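Local coordinates for protein PA1221 (Pseudomonas aeruginosa, PDB 4DG9) that joins an AMP-binding enzyme module of the ANL clan and a carrier module with a phosphopantetheine attachment site in a single chain, at residues Ile189-Leu194 with Glu313-Thr318; Val457-Cys462 with Ser555-Gln560. All coordinates share one frame; numbering follows the deposited sequence.

Interaction 1: Ile189-Leu194 with Glu313-Thr318. With DG9 (5'-({[(2R,3R)-3-amino-2-{[2-({N-[(2R)-2-hydroxy-3,3-dimethyl-4-{[oxido(oxo)phosphonio]oxy}butanoyl]-beta-alanyl}amino)ethyl]sulfanyl}-4-methylpentyl]sulfonyl}amino)-5'-deoxyadenosine), chain B.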
ATOM      1  N   ILE A 189      12.744   9.012   6.243  1.00 11.49           N
ATOM      2  CA  ILE A 189      11.511   9.196   7.007  1.00 18.90           C
ATOM      3  C   ILE A 189      11.390  10.595   7.573  1.00 20.21           C
ATOM      4  O   ILE A 189      10.355  11.251   7.396  1.00 20.42           O
ATOM      5  CB  ILE A 189      11.361   8.185   8.160  1.00 20.92           C
ATOM      6  CG1 ILE A 189      11.372   6.747   7.632  1.00 19.42           C
ATOM      7  CG2 ILE A 189      10.078   8.454   8.933  1.00 14.19           C
ATOM      8  CD1 ILE A 189      11.453   5.725   8.739  1.00 16.80           C
ATOM      9  N   THR A 190      12.444  11.052   8.250  1.00 17.07           N
ATOM     10  CA  THR A 190      12.423  12.393   8.832  1.00 13.52           C
ATOM     11  C   THR A 190      12.348  13.478   7.751  1.00 15.30           C
ATOM     12  O   THR A 190      11.795  14.544   7.975  1.00 19.01           O
ATOM     13  CB  THR A 190      13.599  12.632   9.770  1.00 14.46           C
ATOM     14  OG1 THR A 190      14.821  12.496   9.037  1.00 22.85           O
ATOM     15  CG2 THR A 190      13.570  11.632  10.936  1.00  5.90           C
ATOM     16  N   ARG A 191      12.899  13.207   6.576  1.00 15.96           N
ATOM     17  CA  ARG A 191      12.676  14.089   5.450  1.00 20.71           C
ATOM     18  C   ARG A 191      11.175  14.126   5.153  1.00 25.43           C
ATOM     19  O   ARG A 191      10.570  15.187   5.015  1.00 19.31           O
ATOM     20  CB  ARG A 191      13.386  13.597   4.188  1.00 25.85           C
ATOM     21  CG  ARG A 191      12.818  14.312   2.954  1.00 43.25           C
ATOM     22  CD  ARG A 191      12.755  13.485   1.673  1.00 26.55           C
ATOM     23  NE  ARG A 191      11.877  12.350   1.806  1.00 24.83           N
ATOM     24  CZ  ARG A 191      11.447  11.619   0.788  1.00 28.45           C
ATOM     25  NH1 ARG A 191      11.803  11.927  -0.450  1.00 22.18           N
ATOM     26  NH2 ARG A 191      10.658  10.575   1.016  1.00 30.82           N
ATOM     27  N   LEU A 192      10.577  12.951   5.018  1.00 23.68           N
ATOM     28  CA  LEU A 192       9.176  12.908   4.643  1.00 15.82           C
ATOM     29  C   LEU A 192       8.318  13.729   5.612  1.00 19.19           C
ATOM     30  O   LEU A 192       7.382  14.409   5.195  1.00 18.45           O
ATOM     31  CB  LEU A 192       8.691  11.470   4.594  1.00 11.31           C
ATOM     32  CG  LEU A 192       7.196  11.284   4.435  1.00 19.52           C
ATOM     33  CD1 LEU A 192       6.783  11.776   3.060  1.00 19.64           C
ATOM     34  CD2 LEU A 192       6.851   9.802   4.614  1.00 21.97           C
ATOM     35  N   CYS A 193       8.650  13.667   6.899  1.00 19.08           N
ATOM     36  CA  CYS A 193       7.756  14.171   7.945  1.00 19.85           C
ATOM     37  C   CYS A 193       8.013  15.572   8.513  1.00 25.50           C
ATOM     38  O   CYS A 193       7.188  16.081   9.279  1.00 20.06           O
ATOM     39  CB  CYS A 193       7.698  13.152   9.103  1.00 17.07           C
ATOM     40  SG  CYS A 193       7.148  11.511   8.606  1.00 28.01           S
ATOM     41  N   LEU A 194       9.122  16.200   8.137  1.00 25.21           N
ATOM     42  CA  LEU A 194       9.473  17.511   8.707  1.00 24.88           C
ATOM     43  C   LEU A 194       9.592  18.604   7.646  1.00 24.77           C
ATOM     44  O   LEU A 194       9.942  18.331   6.498  1.00 28.32           O
ATOM     45  CB  LEU A 194      10.767  17.426   9.537  1.00  5.38           C
ATOM     46  CG  LEU A 194      10.736  16.297  10.566  1.00 19.56           C
ATOM     47  CD1 LEU A 194      12.075  16.148  11.327  1.00  8.01           C
ATOM     48  CD2 LEU A 194       9.550  16.470  11.517  1.00 12.73           C
ATOM     49  N   GLU A 313      11.355   3.231  -3.784  1.00 20.75           N
ATOM     50  CA  GLU A 313      12.788   3.530  -3.849  1.00 28.63           C
ATOM     51  C   GLU A 313      13.160   4.930  -3.352  1.00 24.48           C
ATOM     52  O   GLU A 313      14.286   5.173  -2.938  1.00 22.01           O
ATOM     53  CB  GLU A 313      13.296   3.338  -5.289  1.00 30.83           C
ATOM     54  CG  GLU A 313      13.324   1.878  -5.773  1.00 13.81           C
ATOM     55  CD  GLU A 313      11.972   1.360  -6.295  1.00 26.62           C
ATOM     56  OE1 GLU A 313      10.903   2.018  -6.087  1.00 15.89           O
ATOM     57  OE2 GLU A 313      11.993   0.275  -6.925  1.00 20.51           O
ATOM     58  N   ASN A 314      12.229   5.866  -3.494  1.00 30.82           N
ATOM     59  CA  ASN A 314      12.344   7.230  -2.966  1.00 22.13           C
ATOM     60  C   ASN A 314      11.579   7.493  -1.657  1.00 20.76           C
ATOM     61  O   ASN A 314      11.283   8.637  -1.326  1.00 22.74           O
ATOM     62  CB  ASN A 314      12.098   8.306  -4.034  1.00 15.70           C
ATOM     63  CG  ASN A 314      12.618   9.657  -3.614  1.00 22.33           C
ATOM     64  OD1 ASN A 314      13.590   9.750  -2.857  1.00 22.82           O
ATOM     65  ND2 ASN A 314      11.975  10.718  -4.094  1.00 21.67           N
ATOM     66  N   THR A 315      11.156   6.432  -0.983  1.00 30.34           N
ATOM     67  CA  THR A 315      10.531   6.577   0.333  1.00 24.25           C
ATOM     68  C   THR A 315       9.179   7.301   0.412  1.00 23.15           C
ATOM     69  O   THR A 315       9.115   8.465   0.818  1.00  9.20           O
ATOM     70  CB  THR A 315      11.495   7.239   1.337  1.00 22.98           C
ATOM     71  OG1 THR A 315      12.727   6.506   1.373  1.00 31.10           O
ATOM     72  CG2 THR A 315      10.881   7.252   2.725  1.00 22.56           C
ATOM     73  N   THR A 316       8.093   6.597   0.085  1.00 21.58           N
ATOM     74  CA  THR A 316       6.775   7.226   0.228  1.00 21.10           C
ATOM     75  C   THR A 316       6.482   8.285  -0.830  1.00 21.76           C
ATOM     76  O   THR A 316       5.783   7.976  -1.797  1.00 22.45           O
ATOM     77  CB  THR A 316       6.548   7.745   1.650  1.00 20.76           C
ATOM     78  OG1 THR A 316       6.915   6.720   2.580  1.00 21.00           O
ATOM     79  CG2 THR A 316       5.088   8.139   1.863  1.00 19.49           C
ATOM     80  N   PHE A 317       6.778   9.549  -0.561  1.00 14.31           N
ATOM     81  CA  PHE A 317       6.517  10.590  -1.566  1.00 17.14           C
ATOM     82  C   PHE A 317       7.718  11.102  -2.360  1.00 21.75           C
ATOM     83  O   PHE A 317       8.832  11.192  -1.850  1.00 33.00           O
ATOM     84  CB  PHE A 317       5.788  11.769  -0.917  1.00 19.55           C
ATOM     85  CG  PHE A 317       4.429  11.417  -0.415  1.00 16.89           C
ATOM     86  CD1 PHE A 317       3.688  10.439  -1.050  1.00 15.46           C
ATOM     87  CD2 PHE A 317       3.897  12.042   0.690  1.00 20.21           C
ATOM     88  CE1 PHE A 317       2.442  10.103  -0.606  1.00 15.89           C
ATOM     89  CE2 PHE A 317       2.640  11.709   1.141  1.00 19.59           C
ATOM     90  CZ  PHE A 317       1.914  10.737   0.487  1.00 23.71           C
ATOM     91  N   THR A 318       7.466  11.430  -3.622  1.00 21.10           N
ATOM     92  CA  THR A 318       8.420  12.150  -4.470  1.00 22.91           C
ATOM     93  C   THR A 318       7.836  13.525  -4.770  1.00 27.63           C
ATOM     94  O   THR A 318       8.444  14.564  -4.488  1.00 29.78           O
ATOM     95  CB  THR A 318       8.726  11.395  -5.782  1.00 26.25           C
ATOM     96  OG1 THR A 318       9.343  10.132  -5.481  1.00 20.50           O
ATOM     97  CG2 THR A 318       9.660  12.212  -6.677  1.00 14.11           C
TER
HETATM   98  C   DG9 B 701       3.718   3.422  -2.994  1.00 28.22           C
HETATM   99  N   DG9 B 701       4.104   2.627  -6.390  1.00 30.80           N
HETATM  100  S   DG9 B 701       4.808   1.946  -5.133  1.00 23.44           S
HETATM  101  C1  DG9 B 701       4.905   3.054  -3.899  1.00 17.89           C
HETATM  102  N1  DG9 B 701      -0.565   9.144  -9.613  1.00 14.69           N
HETATM  103  O1  DG9 B 701       6.153   4.954  -9.686  1.00 17.97           O
HETATM  104  C2  DG9 B 701      -0.251   8.277 -10.592  1.00 25.87           C
HETATM  105  N2  DG9 B 701       4.841   5.379  -2.017  1.00 19.90           N
HETATM  106  O2  DG9 B 701       3.982   4.445 -11.276  1.00 23.65           O
HETATM  107  C3  DG9 B 701       4.796   3.747  -6.997  1.00 30.81           C
HETATM  108  N3  DG9 B 701       0.565   7.233 -10.393  1.00 20.79           N
HETATM  109  O3  DG9 B 701      -7.168  -5.607  -2.601  1.00 37.76           O
HETATM  110  C4  DG9 B 701       1.099   7.009  -9.165  1.00 30.29           C
HETATM  111  C5  DG9 B 701       0.796   7.881  -8.134  1.00 28.23           C
HETATM  112  C6  DG9 B 701      -0.055   8.965  -8.377  1.00 27.44           C
HETATM  113  N6  DG9 B 701      -0.382   9.847  -7.400  1.00 20.82           N
HETATM  114  N7  DG9 B 701       1.463   7.434  -7.047  1.00 29.24           N
HETATM  115  C8  DG9 B 701       2.156   6.322  -7.389  1.00 19.54           C
HETATM  116  N9  DG9 B 701       1.925   6.063  -8.679  1.00 29.11           N
HETATM  117  CA  DG9 B 701       3.730   4.959  -2.927  1.00 26.74           C
HETATM  118  CB  DG9 B 701       2.443   5.685  -2.527  1.00 28.07           C
HETATM  119  C1' DG9 B 701       2.502   4.928  -9.444  1.00 33.19           C
HETATM  120  S1P DG9 B 701       2.148   2.708  -3.409  1.00 26.41           S
HETATM  121  C2' DG9 B 701       3.772   5.351 -10.175  1.00 31.75           C
HETATM  122  P2A DG9 B 701      -7.880  -6.043  -1.323  1.00 34.69           P
HETATM  123  C2P DG9 B 701       1.339   2.545  -1.843  1.00 56.26           C
HETATM  124  O2P DG9 B 701       4.173   0.712  -4.790  1.00 11.10           O
HETATM  125  C3' DG9 B 701       4.847   5.162  -9.124  1.00 24.00           C
HETATM  126  C3P DG9 B 701       1.497   1.172  -1.192  1.00 34.53           C
HETATM  127  O3P DG9 B 701       6.168   1.705  -5.514  1.00 31.39           O
HETATM  128  C4' DG9 B 701       4.339   3.905  -8.434  1.00 25.72           C
HETATM  129  O4' DG9 B 701       2.904   3.931  -8.509  1.00 33.97           O
HETATM  130  O4A DG9 B 701      -7.450  -7.334  -0.658  1.00 45.02           O
HETATM  131  N4P DG9 B 701       0.377   0.312  -1.517  1.00 31.97           N
HETATM  132  C5P DG9 B 701      -0.492  -0.141  -0.618  1.00 25.39           C
HETATM  133  O5P DG9 B 701      -0.477   0.164   0.563  1.00 22.51           O
HETATM  134  O6A DG9 B 701      -7.768  -4.872  -0.216  1.00 32.97           O
HETATM  135  C6P DG9 B 701      -1.544  -1.086  -1.142  1.00 30.59           C
HETATM  136  C7P DG9 B 701      -2.909  -0.429  -0.996  1.00 31.78           C
HETATM  137  N8P DG9 B 701      -3.997  -1.363  -1.206  1.00 27.93           N
HETATM  138  C9P DG9 B 701      -4.472  -2.111  -0.214  1.00 24.25           C
HETATM  139  O9P DG9 B 701      -4.039  -2.049   0.922  1.00 18.92           O
HETATM  140  CAP DG9 B 701      -5.590  -3.063  -0.546  1.00 30.45           C
HETATM  141  OAP DG9 B 701      -5.794  -3.106  -1.956  1.00 35.59           O
HETATM  142  CBP DG9 B 701      -6.903  -2.685   0.139  1.00 30.16           C
HETATM  143  CCP DG9 B 701      -8.041  -3.501  -0.475  1.00 28.25           C
HETATM  144  CDP DG9 B 701      -6.742  -3.056   1.603  1.00 19.48           C
HETATM  145  CEP DG9 B 701      -7.196  -1.195   0.027  1.00 30.13           C
HETATM  146  CG1 DG9 B 701       2.263   5.822  -1.020  1.00 18.06           C
HETATM  147  CG2 DG9 B 701       2.441   7.070  -3.165  1.00 24.95           C
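Arg191 and Leu192 of helix 186-193 pack against the loop between strands 304-309 and 319-322, a wall of the DG9 site in the AMP-binding part. Glu313 ends the YGPTE signature of ANL enzymes, and the touching residues follow it. Arg191 makes the polar half of the contact. Its chain is bent at chi2 (-146°) and again at chi3, which brings the guanidinium to the loop backbone. Arg191 NH2 donates to Asn314 O at 3.1 Å. The nitrogen lies in the carbonyl plane, with a C=O...N angle of 147°, but Asn314 O lies 28° out of the plane of the Arg191 guanidinium. Thr315 O lies at the guanidinium edge, near its plane. NH1 is hydrogen-bonded to Thr342 OG1, beyond the two segments.

Leu192 makes the apolar half. Leu192 CD2 touches Thr316 CB at 3.6 Å, the two side chains meeting at about a right angle. The other branch, Leu192 CD1, comes to 3.7 Å from Phe317 CD2. Thr316 CG2 sits over the centre of the Phe317 ring, 3.9 Å above its plane. The edge of that ring meets the ligand, with Phe317 CE1 4.0 Å from DG9 CG2.

On the ligand side, Thr316 O accepts a hydrogen bond of 2.8 Å from DG9 N2. Asp216 binds both Thr316 N and DG9. The loop backbone therefore serves two partners: Asn314 O takes the arginine and Thr316 O the ligand amine. Arg191 is buried, and Asn314 O, the nearby Thr315 O and the Thr342 hydroxyl probably help to offset its charge.

Interaction 2: Val457-Cys462 with Ser555-Gln560. With DG9 (5'-({[(2R,3R)-3-amino-2-{[2-({N-[(2R)-2-hydroxy-3,3-dimethyl-4-{[oxido(oxo)phosphonio]oxy}butanoyl]-beta-alanyl}amino)ethyl]sulfanyl}-4-methylpentyl]sulfonyl}amino)-5'-deoxyadenosine), chain B.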
ATOM      1  N   VAL A 457     -12.117   0.769  -9.429  1.00 36.20           N
ATOM      2  CA  VAL A 457     -11.236  -0.236  -8.855  1.00 28.31           C
ATOM      3  C   VAL A 457     -10.540  -1.057  -9.950  1.00 28.79           C
ATOM      4  O   VAL A 457     -10.958  -1.046 -11.102  1.00 26.20           O
ATOM      5  CB  VAL A 457     -12.049  -1.156  -7.899  1.00 25.99           C
ATOM      6  CG1 VAL A 457     -11.385  -2.487  -7.708  1.00 31.99           C
ATOM      7  CG2 VAL A 457     -12.249  -0.473  -6.573  1.00 28.03           C
ATOM      8  N   LYS A 458      -9.467  -1.753  -9.586  1.00 25.39           N
ATOM      9  CA  LYS A 458      -8.725  -2.580 -10.531  1.00 29.15           C
ATOM     10  C   LYS A 458      -8.959  -4.074 -10.283  1.00 35.21           C
ATOM     11  O   LYS A 458      -9.169  -4.505  -9.138  1.00 39.65           O
ATOM     12  CB  LYS A 458      -7.233  -2.281 -10.445  1.00 30.97           C
ATOM     13  CG  LYS A 458      -6.856  -0.836 -10.701  1.00 31.69           C
ATOM     14  CD  LYS A 458      -6.589  -0.589 -12.165  1.00 35.33           C
ATOM     15  CE  LYS A 458      -5.555   0.510 -12.346  1.00 42.76           C
ATOM     16  NZ  LYS A 458      -5.977   1.747 -11.622  1.00 55.67           N
ATOM     17  N   GLN A 459      -8.925  -4.852 -11.364  1.00 29.38           N
ATOM     18  CA  GLN A 459      -9.035  -6.304 -11.299  1.00 34.59           C
ATOM     19  C   GLN A 459      -7.879  -6.946 -12.065  1.00 35.32           C
ATOM     20  O   GLN A 459      -7.474  -6.462 -13.118  1.00 31.64           O
ATOM     21  CB  GLN A 459     -10.325  -6.766 -11.949  1.00 34.53           C
ATOM     22  CG  GLN A 459     -11.600  -6.442 -11.223  1.00 40.42           C
ATOM     23  CD  GLN A 459     -12.799  -6.936 -12.019  1.00 41.69           C
ATOM     24  OE1 GLN A 459     -12.941  -6.605 -13.199  1.00 41.00           O
ATOM     25  NE2 GLN A 459     -13.640  -7.762 -11.394  1.00 28.35           N
ATOM     26  N   LEU A 460      -7.355  -8.048 -11.551  1.00 30.58           N
ATOM     27  CA  LEU A 460      -6.314  -8.766 -12.267  1.00 33.87           C
ATOM     28  C   LEU A 460      -6.899 -10.038 -12.853  1.00 41.21           C
ATOM     29  O   LEU A 460      -7.295 -10.959 -12.136  1.00 37.25           O
ATOM     30  CB  LEU A 460      -5.144  -9.088 -11.349  1.00 35.56           C
ATOM     31  CG  LEU A 460      -4.094 -10.014 -11.944  1.00 30.72           C
ATOM     32  CD1 LEU A 460      -3.331  -9.274 -13.019  1.00 22.29           C
ATOM     33  CD2 LEU A 460      -3.167 -10.521 -10.849  1.00 23.17           C
ATOM     34  N   LEU A 461      -6.947 -10.066 -14.174  1.00 42.49           N
ATOM     35  CA  LEU A 461      -7.610 -11.114 -14.914  1.00 37.74           C
ATOM     36  C   LEU A 461      -6.579 -11.920 -15.679  1.00 36.02           C
ATOM     37  O   LEU A 461      -5.692 -11.361 -16.332  1.00 28.41           O
ATOM     38  CB  LEU A 461      -8.591 -10.487 -15.897  1.00 43.01           C
ATOM     39  CG  LEU A 461      -9.689  -9.637 -15.269  1.00 40.87           C
ATOM     40  CD1 LEU A 461     -10.476  -8.902 -16.340  1.00 29.13           C
ATOM     41  CD2 LEU A 461     -10.595 -10.521 -14.421  1.00 42.58           C
ATOM     42  N   CYS A 462      -6.722 -13.237 -15.612  1.00 34.64           N
ATOM     43  CA  CYS A 462      -5.769 -14.152 -16.211  1.00 39.29           C
ATOM     44  C   CYS A 462      -6.456 -15.144 -17.142  1.00 43.22           C
ATOM     45  O   CYS A 462      -7.301 -15.935 -16.708  1.00 43.74           O
ATOM     46  CB  CYS A 462      -5.032 -14.915 -15.106  1.00 39.93           C
ATOM     47  SG  CYS A 462      -4.140 -16.376 -15.664  1.00 42.39           S
ATOM     48  N   SER A 555     -11.287  -7.708  -2.864  1.00 41.72           N
ATOM     49  CA  SER A 555     -11.670  -7.134  -1.560  1.00 38.99           C
ATOM     50  C   SER A 555     -12.517  -5.840  -1.662  1.00 33.12           C
ATOM     51  O   SER A 555     -13.503  -5.676  -0.943  1.00 35.89           O
ATOM     52  CB  SER A 555     -10.416  -6.913  -0.715  1.00 27.26           C
ATOM     53  OG  SER A 555      -9.485  -6.162  -1.508  1.00 43.84           O
ATOM     54  N   LEU A 556     -12.196  -4.961  -2.564  1.00 24.71           N
ATOM     55  CA  LEU A 556     -12.926  -3.731  -2.848  1.00 27.59           C
ATOM     56  C   LEU A 556     -14.336  -4.012  -3.394  1.00 30.06           C
ATOM     57  O   LEU A 556     -15.344  -3.477  -2.889  1.00 37.13           O
ATOM     58  CB  LEU A 556     -12.121  -2.834  -3.799  1.00 26.67           C
ATOM     59  CG  LEU A 556     -10.863  -2.258  -3.134  1.00 36.65           C
ATOM     60  CD1 LEU A 556     -10.036  -1.345  -4.055  1.00 30.78           C
ATOM     61  CD2 LEU A 556     -11.232  -1.551  -1.822  1.00 17.63           C
ATOM     62  N   LEU A 557     -14.416  -4.864  -4.410  1.00 26.20           N
ATOM     63  CA  LEU A 557     -15.718  -5.242  -4.962  1.00 34.15           C
ATOM     64  C   LEU A 557     -16.558  -5.999  -3.933  1.00 37.93           C
ATOM     65  O   LEU A 557     -17.778  -5.855  -3.894  1.00 37.07           O
ATOM     66  CB  LEU A 557     -15.561  -6.051  -6.258  1.00 28.95           C
ATOM     67  CG  LEU A 557     -14.813  -5.294  -7.371  1.00 29.42           C
ATOM     68  CD1 LEU A 557     -14.430  -6.199  -8.520  1.00 22.42           C
ATOM     69  CD2 LEU A 557     -15.627  -4.099  -7.875  1.00 32.08           C
ATOM     70  N   ALA A 558     -15.904  -6.796  -3.095  1.00 32.63           N
ATOM     71  CA  ALA A 558     -16.597  -7.484  -2.010  1.00 26.10           C
ATOM     72  C   ALA A 558     -17.198  -6.470  -1.048  1.00 26.39           C
ATOM     73  O   ALA A 558     -18.306  -6.665  -0.533  1.00 36.54           O
ATOM     74  CB  ALA A 558     -15.654  -8.394  -1.277  1.00 32.79           C
ATOM     75  N   LEU A 559     -16.466  -5.384  -0.805  1.00 29.17           N
ATOM     76  CA  LEU A 559     -17.006  -4.264  -0.033  1.00 32.64           C
ATOM     77  C   LEU A 559     -18.280  -3.731  -0.664  1.00 36.32           C
ATOM     78  O   LEU A 559     -19.333  -3.699  -0.025  1.00 42.42           O
ATOM     79  CB  LEU A 559     -15.988  -3.138   0.084  1.00 42.87           C
ATOM     80  CG  LEU A 559     -15.074  -3.271   1.296  1.00 51.55           C
ATOM     81  CD1 LEU A 559     -14.338  -1.964   1.528  1.00 57.28           C
ATOM     82  CD2 LEU A 559     -15.896  -3.670   2.519  1.00 43.14           C
ATOM     83  N   GLN A 560     -18.182  -3.318  -1.923  1.00 37.40           N
ATOM     84  CA  GLN A 560     -19.357  -2.814  -2.627  1.00 43.46           C
ATOM     85  C   GLN A 560     -20.555  -3.784  -2.581  1.00 42.48           C
ATOM     86  O   GLN A 560     -21.694  -3.368  -2.359  1.00 42.84           O
ATOM     87  CB  GLN A 560     -18.996  -2.497  -4.077  1.00 44.98           C
ATOM     88  CG  GLN A 560     -17.821  -1.556  -4.210  1.00 50.55           C
ATOM     89  CD  GLN A 560     -17.520  -1.208  -5.649  1.00 46.89           C
ATOM     90  OE1 GLN A 560     -18.286  -1.541  -6.548  1.00 52.78           O
ATOM     91  NE2 GLN A 560     -16.396  -0.540  -5.876  1.00 43.45           N
TER
HETATM   92  C   DG9 B 701       3.718   3.422  -2.994  1.00 28.22           C
HETATM   93  N   DG9 B 701       4.104   2.627  -6.390  1.00 30.80           N
HETATM   94  S   DG9 B 701       4.808   1.946  -5.133  1.00 23.44           S
HETATM   95  C1  DG9 B 701       4.905   3.054  -3.899  1.00 17.89           C
HETATM   96  N1  DG9 B 701      -0.565   9.144  -9.613  1.00 14.69           N
HETATM   97  O1  DG9 B 701       6.153   4.954  -9.686  1.00 17.97           O
HETATM   98  C2  DG9 B 701      -0.251   8.277 -10.592  1.00 25.87           C
HETATM   99  N2  DG9 B 701       4.841   5.379  -2.017  1.00 19.90           N
HETATM  100  O2  DG9 B 701       3.982   4.445 -11.276  1.00 23.65           O
HETATM  101  C3  DG9 B 701       4.796   3.747  -6.997  1.00 30.81           C
HETATM  102  N3  DG9 B 701       0.565   7.233 -10.393  1.00 20.79           N
HETATM  103  O3  DG9 B 701      -7.168  -5.607  -2.601  1.00 37.76           O
HETATM  104  C4  DG9 B 701       1.099   7.009  -9.165  1.00 30.29           C
HETATM  105  C5  DG9 B 701       0.796   7.881  -8.134  1.00 28.23           C
HETATM  106  C6  DG9 B 701      -0.055   8.965  -8.377  1.00 27.44           C
HETATM  107  N6  DG9 B 701      -0.382   9.847  -7.400  1.00 20.82           N
HETATM  108  N7  DG9 B 701       1.463   7.434  -7.047  1.00 29.24           N
HETATM  109  C8  DG9 B 701       2.156   6.322  -7.389  1.00 19.54           C
HETATM  110  N9  DG9 B 701       1.925   6.063  -8.679  1.00 29.11           N
HETATM  111  CA  DG9 B 701       3.730   4.959  -2.927  1.00 26.74           C
HETATM  112  CB  DG9 B 701       2.443   5.685  -2.527  1.00 28.07           C
HETATM  113  C1' DG9 B 701       2.502   4.928  -9.444  1.00 33.19           C
HETATM  114  S1P DG9 B 701       2.148   2.708  -3.409  1.00 26.41           S
HETATM  115  C2' DG9 B 701       3.772   5.351 -10.175  1.00 31.75           C
HETATM  116  P2A DG9 B 701      -7.880  -6.043  -1.323  1.00 34.69           P
HETATM  117  C2P DG9 B 701       1.339   2.545  -1.843  1.00 56.26           C
HETATM  118  O2P DG9 B 701       4.173   0.712  -4.790  1.00 11.10           O
HETATM  119  C3' DG9 B 701       4.847   5.162  -9.124  1.00 24.00           C
HETATM  120  C3P DG9 B 701       1.497   1.172  -1.192  1.00 34.53           C
HETATM  121  O3P DG9 B 701       6.168   1.705  -5.514  1.00 31.39           O
HETATM  122  C4' DG9 B 701       4.339   3.905  -8.434  1.00 25.72           C
HETATM  123  O4' DG9 B 701       2.904   3.931  -8.509  1.00 33.97           O
HETATM  124  O4A DG9 B 701      -7.450  -7.334  -0.658  1.00 45.02           O
HETATM  125  N4P DG9 B 701       0.377   0.312  -1.517  1.00 31.97           N
HETATM  126  C5P DG9 B 701      -0.492  -0.141  -0.618  1.00 25.39           C
HETATM  127  O5P DG9 B 701      -0.477   0.164   0.563  1.00 22.51           O
HETATM  128  O6A DG9 B 701      -7.768  -4.872  -0.216  1.00 32.97           O
HETATM  129  C6P DG9 B 701      -1.544  -1.086  -1.142  1.00 30.59           C
HETATM  130  C7P DG9 B 701      -2.909  -0.429  -0.996  1.00 31.78           C
HETATM  131  N8P DG9 B 701      -3.997  -1.363  -1.206  1.00 27.93           N
HETATM  132  C9P DG9 B 701      -4.472  -2.111  -0.214  1.00 24.25           C
HETATM  133  O9P DG9 B 701      -4.039  -2.049   0.922  1.00 18.92           O
HETATM  134  CAP DG9 B 701      -5.590  -3.063  -0.546  1.00 30.45           C
HETATM  135  OAP DG9 B 701      -5.794  -3.106  -1.956  1.00 35.59           O
HETATM  136  CBP DG9 B 701      -6.903  -2.685   0.139  1.00 30.16           C
HETATM  137  CCP DG9 B 701      -8.041  -3.501  -0.475  1.00 28.25           C
HETATM  138  CDP DG9 B 701      -6.742  -3.056   1.603  1.00 19.48           C
HETATM  139  CEP DG9 B 701      -7.196  -1.195   0.027  1.00 30.13           C
HETATM  140  CG1 DG9 B 701       2.263   5.822  -1.020  1.00 18.06           C
HETATM  141  CG2 DG9 B 701       2.441   7.070  -3.165  1.00 24.95           C
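Val457 and Leu556 meet at a slant, and Gln459 and Leu557 cross at about a right angle. These two pairs carry the contact between the residues leading into and beginning strand 459-466 and the first turns of helix 555-567. Val457 turns its CG2 methyl to Leu556, with Val457 CG2 3.5 Å from Leu556 CD1. Val457 CG2 also lies 3.6 Å from Leu556 CB, and so rests along the near side of the leucine. Val457 CG1 lies against Leu556 CB too, at 4.0 Å, and comes only loosely to Leu557 CG, at 4.4 Å.

Gln459 extends beyond CG and lays its amide end across the tip of Leu557. Leu557 CD1 is 3.4 Å from Gln459 NE2 and also touches CG and CD of the glutamine. The amide has its polar partner elsewhere, as NE2 donates to Leu537 O. That bond should help to hold the glutamine against the leucine.

The other branch of Leu556 faces the ligand, with Leu556 CD2 4.0 Å from DG9 CCP. The preceding residue, Ser555, is the attachment site: Ser555 OG is bonded covalently to DG9 P2A at 1.6 Å. The phosphate sits at the N-terminal end of the helix, whose dipole may favour its negative charge.

Thr266 of helix 261-270 touches Val457, Leu556 and Gln560, and Asn425 touches both Val457 and Leu556. On the strand side, 459-466 runs between strands 444-452 and 487-490. The carrier helix thus leans on the residues that lead into the central strand of that small sheet, and on helix 261-270.

How the interactions relate
From the N terminus, helix 186-193 comes first, and interaction 1 closes a loop of 118 residues by joining it to 313-318, before strand 319-322. That loop lies within the AMP-binding part. The chain then runs on to 457-462. Interaction 2 closes a second loop, of 92 residues, and ties the small sheet of strands 444-452, 459-466 and 487-490 to carrier helix 555-567. The two loops stand in series and neither nest nor cross. The centres of interactions 1 and 2 are 29 Å apart, and their nearest atoms about 16 Å apart. DG9 touches both: covalently anchored in interaction 2, it reaches the loop of interaction 1 with its amine.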